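Local atomic coordinates of transcriptional regulator, LysR family (Vibrio cholerae, PDB entry 3T1B), a protein that probably binds DNA as a winged-helix transcription factor and activates virulence genes in a manner that responds to oxygen and pH. Residues Ser99-Arg104 against Asp238-Glu243. The protein carries 1 engineered substitution. Residues are numbered along the deposited sequence; the frame is centred on the assembly and turned at random.
Engineered in segment 99-104: Glu100 (natural residue Asn).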
loop_
_atom_site.group_PDB
_atom_site.type_symbol
_atom_site.label_atom_id
_atom_site.label_comp_id
_atom_site.label_asym_id
_atom_site.label_seq_id
_atom_site.Cartn_x
_atom_site.Cartn_y
_atom_site.Cartn_z
ATOM N N SER A 99 9.464 6.934 -20.749
ATOM C CA SER A 99 9.155 8.199 -21.411
ATOM C C SER A 99 9.883 8.398 -22.740
ATOM O O SER A 99 9.253 8.555 -23.785
ATOM C CB SER A 99 9.465 9.377 -20.479
ATOM O OG SER A 99 8.611 9.374 -19.345
ATOM N N GLU A 100 11.212 8.389 -22.695
ATOM C CA GLU A 100 12.021 8.789 -23.845
ATOM C C GLU A 100 12.271 7.675 -24.862
ATOM O O GLU A 100 12.436 7.944 -26.052
ATOM C CB GLU A 100 13.365 9.342 -23.370
ATOM C CG GLU A 100 13.276 10.213 -22.131
ATOM C CD GLU A 100 12.464 11.474 -22.354
ATOM O OE1 GLU A 100 12.727 12.188 -23.344
ATOM O OE2 GLU A 100 11.564 11.753 -21.535
ATOM N N LEU A 101 12.303 6.432 -24.395
ATOM C CA LEU A 101 12.783 5.327 -25.222
ATOM C C LEU A 101 11.714 4.615 -26.053
ATOM O O LEU A 101 12.036 3.956 -27.040
ATOM C CB LEU A 101 13.536 4.311 -24.358
ATOM C CG LEU A 101 14.710 4.888 -23.560
ATOM C CD1 LEU A 101 15.444 3.793 -22.807
ATOM C CD2 LEU A 101 15.659 5.640 -24.482
ATOM N N THR A 102 10.450 4.750 -25.667
ATOM C CA THR A 102 9.380 4.022 -26.345
ATOM C C THR A 102 9.289 4.352 -27.832
ATOM O O THR A 102 9.158 3.457 -28.665
ATOM C CB THR A 102 8.012 4.288 -25.695
ATOM O OG1 THR A 102 8.090 4.016 -24.292
ATOM C CG2 THR A 102 6.946 3.399 -26.326
ATOM N N LYS A 103 9.354 5.637 -28.156
ATOM C CA LYS A 103 9.276 6.081 -29.541
ATOM C C LYS A 103 10.353 5.432 -30.406
ATOM O O LYS A 103 10.086 4.992 -31.526
ATOM C CB LYS A 103 9.405 7.602 -29.617
ATOM C CG LYS A 103 9.387 8.164 -31.029
ATOM C CD LYS A 103 8.056 7.901 -31.718
ATOM C CE LYS A 103 7.962 8.640 -33.046
ATOM N NZ LYS A 103 8.940 8.136 -34.052
ATOM N N ARG A 104 11.570 5.369 -29.876
ATOM C CA ARG A 104 12.717 4.883 -30.631
ATOM C C ARG A 104 12.770 3.361 -30.702
ATOM O O ARG A 104 13.004 2.787 -31.766
ATOM C CB ARG A 104 14.014 5.400 -30.008
ATOM C CG ARG A 104 13.896 6.780 -29.387
ATOM C CD ARG A 104 13.673 7.862 -30.441
ATOM N NE ARG A 104 14.873 8.140 -31.230
ATOM C CZ ARG A 104 15.027 9.228 -31.977
ATOM N NH1 ARG A 104 14.056 10.132 -32.039
ATOM N NH2 ARG A 104 16.147 9.410 -32.659
ATOM N N ASP A 238 22.416 6.220 -26.742
ATOM C CA ASP A 238 22.870 6.208 -28.124
ATOM C C ASP A 238 21.710 6.072 -29.109
ATOM O O ASP A 238 21.771 6.584 -30.228
ATOM C CB ASP A 238 23.880 5.083 -28.349
ATOM C CG ASP A 238 23.397 3.747 -27.819
ATOM O OD1 ASP A 238 22.186 3.608 -27.538
ATOM O OD2 ASP A 238 24.235 2.831 -27.676
ATOM N N VAL A 239 20.652 5.386 -28.683
ATOM C CA VAL A 239 19.495 5.149 -29.539
ATOM C C VAL A 239 18.758 6.452 -29.847
ATOM O O VAL A 239 18.038 6.550 -30.840
ATOM C CB VAL A 239 18.518 4.133 -28.907
ATOM C CG1 VAL A 239 17.704 4.792 -27.807
ATOM C CG2 VAL A 239 17.600 3.551 -29.966
ATOM N N MET A 240 18.946 7.451 -28.990
ATOM C CA MET A 240 18.344 8.762 -29.197
ATOM C C MET A 240 19.289 9.690 -29.953
ATOM O O MET A 240 18.946 10.837 -30.236
ATOM C CB MET A 240 17.974 9.403 -27.858
ATOM C CG MET A 240 16.727 8.828 -27.203
ATOM S SD MET A 240 16.429 9.503 -25.554
ATOM C CE MET A 240 16.375 11.266 -25.884
ATOM N N LEU A 241 20.477 9.191 -30.281
ATOM C CA LEU A 241 21.525 10.026 -30.864
ATOM C C LEU A 241 21.986 9.570 -32.251
ATOM O O LEU A 241 22.209 10.396 -33.135
ATOM C CB LEU A 241 22.722 10.102 -29.919
ATOM C CG LEU A 241 22.477 10.709 -28.542
ATOM C CD1 LEU A 241 23.720 10.599 -27.672
ATOM C CD2 LEU A 241 22.019 12.160 -28.654
ATOM N N ARG A 242 22.148 8.261 -32.421
ATOM C CA ARG A 242 22.704 7.683 -33.649
ATOM C C ARG A 242 22.447 8.492 -34.925
ATOM O O ARG A 242 23.388 8.861 -35.628
ATOM C CB ARG A 242 22.214 6.242 -33.838
ATOM C CG ARG A 242 23.219 5.172 -33.430
ATOM C CD ARG A 242 24.146 4.795 -34.581
ATOM N NE ARG A 242 25.176 5.798 -34.833
ATOM C CZ ARG A 242 26.424 5.718 -34.377
ATOM N NH1 ARG A 242 26.793 4.677 -33.641
ATOM N NH2 ARG A 242 27.301 6.676 -34.657
ATOM N N GLU A 243 21.180 8.766 -35.218
ATOM C CA GLU A 243 20.806 9.424 -36.469
ATOM C C GLU A 243 21.300 10.869 -36.560
ATOM O O GLU A 243 21.398 11.430 -37.651
ATOM C CB GLU A 243 19.289 9.375 -36.671
ATOM C CG GLU A 243 18.502 10.171 -35.644
ATOM C CD GLU A 243 17.037 9.782 -35.606
ATOM O OE1 GLU A 243 16.692 8.844 -34.853
ATOM O OE2 GLU A 243 16.233 10.410 -36.330
#
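Leu101 and Arg104, near the start of helix 102-116, meet Val239 and Met240 of the 3-10 turn that follows strand 233-237, across the cleft between the two subdomains of the periplasmic-binding-protein-like effector domain of this LysR-type regulator. The first subdomain supplies the residues that lead from strand 91-98 into the first turn of that helix; the second supplies the turn leading into helix 242-246. On the apolar side, the CD2 methyl of Leu101 touches both partners, lying 4.0 Å from Val239 CG1 and 4.1 Å from Met240 SD, and the Leu101 and Met240 side chains cross nearly at right angles. The extended chi2 of Met240 (174°) carries the sulfur out from the turn, and SD also lies 3.8 Å from CB of Glu100, an engineered residue. The Glu100 carboxylate does not join in here: its OE1 accepts a hydrogen bond from Asn221 N, at the start of helix 221-228. The aliphatic base of Arg104 continues the packing, with CB 4.0 Å from Val239 CG2 and CG 4.1 Å from Met240 CG.

Polar contacts gather round the arginine. Bends at chi2 (-68°) and chi3 (-73°) carry its guanidinium over the turn toward Glu243, which comes from the opposite direction. A salt bridge at this exposed margin is plausible, but Arg104 NH2 and Glu243 OE1 are modelled too close together, so the pairing itself is doubtful. Along the guanidinium edge, Arg104 NE lies 3.6 Å from the backbone oxygen Val239 O, close to the guanidinium plane.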